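Local coordinates for protein cytochrome P450 CYP260B1 (Sorangium cellulosum, PDB 5HIW) that belongs to the cytochrome P450 family and holds an iron-containing protoporphyrin IX within a mainly helical, single-chain fold, at residues A[135-139]-A[140-144]; A[93-96]-A[97-101]; A[352-355]-A[356-359]. All coordinates share one frame; numbering follows the deposited sequence.

Contact 1. Residues A[135-139]-A[140-144]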
loop_
_atom_site.group_PDB
_atom_site.type_symbol
_atom_site.label_atom_id
_atom_site.label_comp_id
_atom_site.label_asym_id
_atom_site.label_seq_id
_atom_site.Cartn_x
_atom_site.Cartn_y
_atom_site.Cartn_z
ATOM N N VAL A 135 -13.527 1.782 -6.492
ATOM C CA VAL A 135 -13.328 3.061 -5.763
ATOM C C VAL A 135 -12.584 4.080 -6.555
ATOM O O VAL A 135 -12.912 5.273 -6.523
ATOM C CB VAL A 135 -12.652 2.793 -4.373
ATOM C CG1 VAL A 135 -12.048 4.111 -3.803
ATOM C CG2 VAL A 135 -13.593 2.114 -3.421
ATOM N N THR A 136 -11.552 3.694 -7.309
ATOM C CA THR A 136 -10.689 4.618 -7.959
ATOM C C THR A 136 -11.467 5.368 -9.058
ATOM O O THR A 136 -11.339 6.563 -9.165
ATOM C CB THR A 136 -9.495 3.879 -8.667
ATOM O OG1 THR A 136 -8.802 3.085 -7.681
ATOM C CG2 THR A 136 -8.522 4.831 -9.442
ATOM N N SER A 137 -12.201 4.643 -9.889
ATOM C CA SER A 137 -12.988 5.304 -10.959
ATOM C C SER A 137 -14.028 6.243 -10.355
ATOM O O SER A 137 -14.168 7.357 -10.840
ATOM C CB SER A 137 -13.649 4.289 -11.901
ATOM O OG SER A 137 -12.579 3.776 -12.726
ATOM N N ALA A 138 -14.691 5.814 -9.309
ATOM C CA ALA A 138 -15.728 6.659 -8.664
ATOM C C ALA A 138 -15.188 7.895 -8.011
ATOM O O ALA A 138 -15.812 8.967 -8.101
ATOM C CB ALA A 138 -16.509 5.903 -7.698
ATOM N N LEU A 139 -14.070 7.762 -7.310
ATOM C CA LEU A 139 -13.376 8.943 -6.750
ATOM C C LEU A 139 -12.984 9.960 -7.784
ATOM O O LEU A 139 -13.004 11.147 -7.485
ATOM C CB LEU A 139 -12.122 8.605 -5.956
ATOM C CG LEU A 139 -12.338 7.915 -4.613
ATOM C CD1 LEU A 139 -10.995 7.493 -3.994
ATOM C CD2 LEU A 139 -13.048 8.780 -3.573
ATOM N N PHE A 140 -12.527 9.516 -8.961
ATOM C CA PHE A 140 -11.949 10.421 -9.883
ATOM C C PHE A 140 -12.778 10.723 -11.152
ATOM O O PHE A 140 -12.247 11.376 -12.060
ATOM C CB PHE A 140 -10.509 10.031 -10.214
ATOM C CG PHE A 140 -9.589 9.927 -8.999
ATOM C CD1 PHE A 140 -9.286 11.071 -8.225
ATOM C CD2 PHE A 140 -9.027 8.709 -8.607
ATOM C CE1 PHE A 140 -8.440 10.968 -7.113
ATOM C CE2 PHE A 140 -8.235 8.594 -7.506
ATOM C CZ PHE A 140 -7.892 9.737 -6.761
ATOM N N GLY A 141 -14.036 10.332 -11.147
ATOM C CA GLY A 141 -15.023 10.707 -12.190
ATOM C C GLY A 141 -14.724 9.942 -13.471
ATOM O O GLY A 141 -15.109 10.378 -14.535
ATOM N N LEU A 142 -14.026 8.815 -13.363
ATOM C CA LEU A 142 -13.781 7.985 -14.551
ATOM C C LEU A 142 -14.982 7.146 -14.829
ATOM O O LEU A 142 -15.590 6.575 -13.960
ATOM C CB LEU A 142 -12.514 7.148 -14.429
ATOM C CG LEU A 142 -11.204 7.878 -14.336
ATOM C CD1 LEU A 142 -10.069 7.010 -13.735
ATOM C CD2 LEU A 142 -10.768 8.375 -15.701
ATOM N N PRO A 143 -15.280 6.945 -16.091
ATOM C CA PRO A 143 -16.503 6.248 -16.485
ATOM C C PRO A 143 -16.504 4.798 -16.131
ATOM O O PRO A 143 -15.499 4.161 -16.354
ATOM C CB PRO A 143 -16.531 6.392 -18.043
ATOM C CG PRO A 143 -15.330 7.196 -18.403
ATOM C CD PRO A 143 -14.478 7.467 -17.183
ATOM N N GLU A 144 -17.625 4.270 -15.679
ATOM C CA GLU A 144 -17.772 2.903 -15.373
ATOM C C GLU A 144 -17.452 2.012 -16.580
ATOM O O GLU A 144 -16.859 0.959 -16.399
ATOM C CB GLU A 144 -19.161 2.567 -14.866
ATOM C CG GLU A 144 -19.330 1.049 -14.771
ATOM C CD GLU A 144 -20.061 0.518 -13.573
ATOM O OE1 GLU A 144 -20.217 1.251 -12.562
ATOM O OE2 GLU A 144 -20.478 -0.666 -13.693
HETATM O O HOH W 1 -12.755 3.743 -15.515
#

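Contact 2. Residues A[93-96]-A[97-101]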
loop_
_atom_site.group_PDB
_atom_site.type_symbol
_atom_site.label_atom_id
_atom_site.label_comp_id
_atom_site.label_asym_id
_atom_site.label_seq_id
_atom_site.Cartn_x
_atom_site.Cartn_y
_atom_site.Cartn_z
ATOM N N PRO A 93 -9.646 14.644 7.254
ATOM C CA PRO A 93 -10.736 13.847 7.805
ATOM C C PRO A 93 -12.107 14.220 7.267
ATOM O O PRO A 93 -12.928 13.370 6.986
ATOM C CB PRO A 93 -10.617 14.083 9.328
ATOM C CG PRO A 93 -9.147 14.236 9.497
ATOM C CD PRO A 93 -8.694 15.058 8.310
ATOM N N ARG A 94 -12.376 15.486 7.084
ATOM C CA ARG A 94 -13.634 15.856 6.410
ATOM C C ARG A 94 -13.790 15.173 5.033
ATOM O O ARG A 94 -14.885 14.733 4.691
ATOM C CB ARG A 94 -13.594 17.367 6.178
ATOM C CG ARG A 94 -14.822 17.845 5.400
ATOM C CD ARG A 94 -14.620 19.321 4.977
ATOM N NE ARG A 94 -13.517 19.606 4.028
ATOM C CZ ARG A 94 -13.506 19.319 2.719
ATOM N NH1 ARG A 94 -14.493 18.672 2.147
ATOM N NH2 ARG A 94 -12.474 19.686 1.969
ATOM N N VAL A 95 -12.712 15.135 4.234
ATOM C CA VAL A 95 -12.794 14.572 2.859
ATOM C C VAL A 95 -13.007 13.059 2.942
ATOM O O VAL A 95 -13.851 12.466 2.206
ATOM C CB VAL A 95 -11.513 14.900 2.056
ATOM C CG1 VAL A 95 -11.575 14.173 0.715
ATOM C CG2 VAL A 95 -11.336 16.411 1.818
ATOM N N ILE A 96 -12.268 12.436 3.863
ATOM C CA ILE A 96 -12.339 11.018 4.057
ATOM C C ILE A 96 -13.755 10.664 4.397
ATOM O O ILE A 96 -14.294 9.747 3.844
ATOM C CB ILE A 96 -11.297 10.478 5.061
ATOM C CG1 ILE A 96 -9.868 10.798 4.684
ATOM C CG2 ILE A 96 -11.608 9.043 5.379
ATOM C CD1 ILE A 96 -9.411 10.078 3.438
ATOM N N SER A 97 -14.414 11.345 5.341
ATOM C CA SER A 97 -15.758 10.967 5.701
ATOM C C SER A 97 -16.728 11.235 4.539
ATOM O O SER A 97 -17.634 10.443 4.291
ATOM C CB SER A 97 -16.221 11.849 6.908
ATOM O OG SER A 97 -17.572 11.671 7.141
ATOM N N ARG A 98 -16.476 12.313 3.816
ATOM C CA ARG A 98 -17.339 12.627 2.657
ATOM C C ARG A 98 -17.379 11.486 1.678
ATOM O O ARG A 98 -18.473 11.110 1.200
ATOM C CB ARG A 98 -16.822 13.858 1.902
ATOM C CG ARG A 98 -17.690 14.182 0.667
ATOM C CD ARG A 98 -17.343 15.602 0.151
ATOM N NE ARG A 98 -17.591 16.459 1.322
ATOM C CZ ARG A 98 -17.258 17.742 1.478
ATOM N NH1 ARG A 98 -16.686 18.448 0.484
ATOM N NH2 ARG A 98 -17.536 18.321 2.662
ATOM N N TYR A 99 -16.195 11.002 1.366
ATOM C CA TYR A 99 -16.058 9.881 0.378
ATOM C C TYR A 99 -16.326 8.515 0.917
ATOM O O TYR A 99 -16.775 7.616 0.174
ATOM C CB TYR A 99 -14.774 10.031 -0.432
ATOM C CG TYR A 99 -14.947 11.280 -1.270
ATOM C CD1 TYR A 99 -15.905 11.323 -2.301
ATOM C CD2 TYR A 99 -14.195 12.410 -1.019
ATOM C CE1 TYR A 99 -16.123 12.494 -3.008
ATOM C CE2 TYR A 99 -14.423 13.574 -1.678
ATOM C CZ TYR A 99 -15.386 13.620 -2.690
ATOM O OH TYR A 99 -15.588 14.798 -3.395
ATOM N N GLU A 100 -16.219 8.371 2.235
ATOM C CA GLU A 100 -16.853 7.229 2.843
ATOM C C GLU A 100 -18.303 7.113 2.486
ATOM O O GLU A 100 -18.805 6.003 2.103
ATOM C CB GLU A 100 -16.641 7.223 4.381
ATOM C CG GLU A 100 -17.513 6.212 5.138
ATOM C CD GLU A 100 -17.034 5.905 6.583
ATOM O OE1 GLU A 100 -16.008 6.409 7.009
ATOM O OE2 GLU A 100 -17.657 5.112 7.283
ATOM N N GLU A 101 -19.034 8.214 2.629
ATOM C CA GLU A 101 -20.460 8.125 2.423
ATOM C C GLU A 101 -20.795 8.112 0.932
ATOM O O GLU A 101 -21.672 7.387 0.474
ATOM C CB GLU A 101 -21.164 9.308 3.119
ATOM C CG GLU A 101 -22.679 9.277 2.986
ATOM C CD GLU A 101 -23.241 9.877 1.690
ATOM O OE1 GLU A 101 -22.565 10.666 0.983
ATOM O OE2 GLU A 101 -24.416 9.549 1.411
#

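Contact 3. Residues A[352-355]-A[356-359]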
loop_
_atom_site.group_PDB
_atom_site.type_symbol
_atom_site.label_atom_id
_atom_site.label_comp_id
_atom_site.label_asym_id
_atom_site.label_seq_id
_atom_site.Cartn_x
_atom_site.Cartn_y
_atom_site.Cartn_z
ATOM N N VAL A 352 -14.414 -4.156 4.908
ATOM C CA VAL A 352 -14.392 -5.340 5.720
ATOM C C VAL A 352 -15.560 -5.420 6.663
ATOM O O VAL A 352 -16.128 -6.516 6.852
ATOM C CB VAL A 352 -13.002 -5.539 6.372
ATOM C CG1 VAL A 352 -13.071 -6.598 7.426
ATOM C CG2 VAL A 352 -12.001 -5.926 5.324
ATOM N N SER A 353 -15.989 -4.294 7.222
ATOM C CA SER A 353 -17.203 -4.270 8.039
ATOM C C SER A 353 -18.476 -4.752 7.281
ATOM O O SER A 353 -19.245 -5.553 7.791
ATOM C CB SER A 353 -17.430 -2.913 8.715
ATOM O OG SER A 353 -17.515 -1.829 7.818
ATOM N N LEU A 354 -18.594 -4.356 6.048
ATOM C CA LEU A 354 -19.720 -4.768 5.233
ATOM C C LEU A 354 -19.684 -6.214 4.875
ATOM O O LEU A 354 -20.751 -6.876 4.837
ATOM C CB LEU A 354 -19.827 -3.887 4.017
ATOM C CG LEU A 354 -20.317 -2.489 4.344
ATOM C CD1 LEU A 354 -20.236 -1.606 3.128
ATOM C CD2 LEU A 354 -21.706 -2.470 4.926
ATOM N N LEU A 355 -18.495 -6.724 4.601
ATOM C CA LEU A 355 -18.298 -8.154 4.254
ATOM C C LEU A 355 -18.637 -9.005 5.459
ATOM O O LEU A 355 -19.373 -10.021 5.359
ATOM C CB LEU A 355 -16.848 -8.381 3.853
ATOM C CG LEU A 355 -16.450 -9.791 3.436
ATOM C CD1 LEU A 355 -17.118 -10.172 2.123
ATOM C CD2 LEU A 355 -14.935 -9.927 3.317
ATOM N N LEU A 356 -18.128 -8.588 6.619
ATOM C CA LEU A 356 -18.298 -9.363 7.898
ATOM C C LEU A 356 -19.756 -9.397 8.277
ATOM O O LEU A 356 -20.281 -10.463 8.618
ATOM C CB LEU A 356 -17.455 -8.806 9.087
ATOM C CG LEU A 356 -15.949 -8.970 8.977
ATOM C CD1 LEU A 356 -15.330 -8.342 10.217
ATOM C CD2 LEU A 356 -15.460 -10.404 8.815
ATOM N N GLU A 357 -20.445 -8.272 8.141
ATOM C CA GLU A 357 -21.807 -8.248 8.634
ATOM C C GLU A 357 -22.717 -9.044 7.695
ATOM O O GLU A 357 -23.743 -9.545 8.116
ATOM C CB GLU A 357 -22.327 -6.835 8.831
ATOM C CG GLU A 357 -23.138 -6.312 7.677
ATOM C CD GLU A 357 -23.983 -5.112 8.043
ATOM O OE1 GLU A 357 -23.852 -4.070 7.350
ATOM O OE2 GLU A 357 -24.761 -5.235 9.023
ATOM N N ARG A 358 -22.351 -9.116 6.424
ATOM C CA ARG A 358 -23.147 -9.830 5.433
ATOM C C ARG A 358 -22.936 -11.350 5.467
ATOM O O ARG A 358 -23.826 -12.094 5.097
ATOM C CB ARG A 358 -22.841 -9.314 4.053
ATOM C CG ARG A 358 -23.805 -9.838 2.980
ATOM C CD ARG A 358 -25.179 -9.200 3.171
ATOM N NE ARG A 358 -26.196 -9.763 2.288
ATOM C CZ ARG A 358 -26.718 -10.995 2.395
ATOM N NH1 ARG A 358 -26.338 -11.847 3.355
ATOM N NH2 ARG A 358 -27.639 -11.391 1.512
ATOM N N PHE A 359 -21.765 -11.804 5.880
ATOM C CA PHE A 359 -21.439 -13.214 5.871
ATOM C C PHE A 359 -21.071 -13.639 7.275
ATOM O O PHE A 359 -19.903 -13.840 7.605
ATOM C CB PHE A 359 -20.334 -13.481 4.857
ATOM C CG PHE A 359 -20.768 -13.203 3.447
ATOM C CD1 PHE A 359 -21.671 -14.054 2.822
ATOM C CD2 PHE A 359 -20.303 -12.100 2.751
ATOM C CE1 PHE A 359 -22.097 -13.808 1.546
ATOM C CE2 PHE A 359 -20.760 -11.837 1.488
ATOM C CZ PHE A 359 -21.656 -12.701 0.876
HETATM O O HOH W 2 -23.266 -5.677 4.699
#

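Contact 1. Residues A[135-139]-A[140-144]
Ser-137 O and Leu-142 N meet at 2.9 Å, with an N-H...O angle of 141°, a six-to-one backbone bond that closes the end of helix 130-140. Gly-141, with its positive phi of 73°, makes the turn between them, as at the C' position of a Schellman motif. The companion five-to-two bond of the full motif is not formed: Gly-141 N lies 3.8 Å from Ala-138 O. Phe-140 N bonds to Thr-136 O at 3.2 Å and reaches Ser-137 O only weakly, at 3.3 Å.

Within the turn, two side chains touch the Phe-140 ring. Leu-139 CB sits over the middle of one face in a CH-pi contact, 4.1 Å from the centroid, while Thr-136 CG2 comes up in the ring plane at the edge, 4.0 Å from Phe-140 CD2. With CG anti to the carbonyl carbon (chi1 -57°), the ring reaches back alongside the preceding turn.

On the Leu-142 side, Ser-137 OG lies 3.8 Å from Leu-142 CB, and a water joins this hydroxyl to Pro-143 O. Further out, helices 218-229 and 199-209 pack on Phe-140, and helix 167-191 on Leu-142. Backbone N-H groups thus satisfy Thr-136 O and Ser-137 O, and Phe-140 and Leu-142, flanking Gly-141 in sequence, meet different helices, consistent with the reversal directing them there.

Contact 2. Residues A[93-96]-A[97-101]
Val-95 CG1 meets the rim of the Tyr-99 ring, lying in the ring plane 3.6 Å from CD2, while Arg-98 CG covers one face 4.0 Å above its centre. This is the tight side of the first turns of helix 93-113. The valine places CG1 there because that methyl stands opposite the backbone N. Beneath the side chains, Tyr-99 N bonds to Val-95 O at 2.9 Å, in series with Ser-97 N to Pro-93 O and Glu-100 N to Ile-96 O. Both Val-95 and Tyr-99 pack on Leu-199 of helix 199-209, and Tyr-99 OH is hydrogen-bonded to Asp-197 O, so the phenol is held at its far end as well as at its rim.

The exposed side is carried by Arg-94 and Arg-98, which run side by side and point the same way. Each chain bends at chi3, but in opposite senses (64° and -57°), and the two guanidinium planes are turned 45° apart. The closest nitrogens, Arg-94 NH1 and Arg-98 NH1, are modelled 2.8 Å apart; both are donors and cannot bond to each other, so the detail of this approach is doubtful. What gathers them is Glu-202: its OE1 makes a salt bridge with Arg-94 NH2 and its OE2 one with Arg-98 NH1. A single carboxylate spread over two guanidiniums probably offsets part of their combined charge, tying the polar surface of this helix to helix 199-209 beside the apolar valine-tyrosine contact.

Contact 3. Residues A[352-355]-A[356-359]
The last turn of helix 341-358, which corresponds to helix L of the cytochrome P450 fold, ends where Leu-355 meets Phe-359. Leu-355 CD1 lies 3.8 Å from Phe-359 CD2, the two side chains passing at a slant, and the leucine gets there with CG opposite its backbone N (chi1 -179°). Leu-355 O takes the final helical bond from Phe-359 N at 3.0 Å and a weak second one from Arg-358 N; the same oxygen lies near the plane of the phenyl ring, at its edge. Arg-358 CG stands 3.9 Å above one face of that ring, offset toward the rim, before the rest of the arginine chain leads away.

One turn earlier, Val-352 and Leu-356 lie side by side, with Val-352 CG1 4.0 Å from Leu-356 CD1. This apolar stripe is where helix L joins the helical core of the fold: Val-352 packs on Leu-240 and Leu-244 of helix 232-245, Leu-355 on Leu-241 of the same helix, and Phe-359 on Val-112 of helix 93-113.

Beside Leu-354 the contacts are polar as well as apolar. Leu-354 O is a shared acceptor, receiving Arg-358 N at 3.2 Å and a water hydrogen bond of 2.8 Å. That water donates weakly to Glu-357 OE1 as well, bridging main chain to carboxylate. Leu-354 packs against Ala-108 and Arg-109 of helix 93-113, and the glutamate lies along it, with Glu-357 OE1 3.6 Å from Leu-354 CD2.

How the contacts relate
Along the chain contact 2 comes first, at the start of helix 93-113, then contact 1 at the end of helix 130-140, and last contact 3 at the end of helix 341-358. Contacts 1 and 2 have centres 16 Å apart and touch, Leu-139 CD2 lying 3.8 Å from Tyr-99 CB. Contact 3 stands apart, its centre about 20 Å from contact 2 and 23 Å from contact 1. Helix 93-113 connects all three: it holds contact 2, its middle touches helix 130-140, and its later residues pack on contact 3. These helices, D, E and L, form with the family's long central helix (218-229 touching contact 1, 232-245 touching contact 3) the conserved helical core beside the haem.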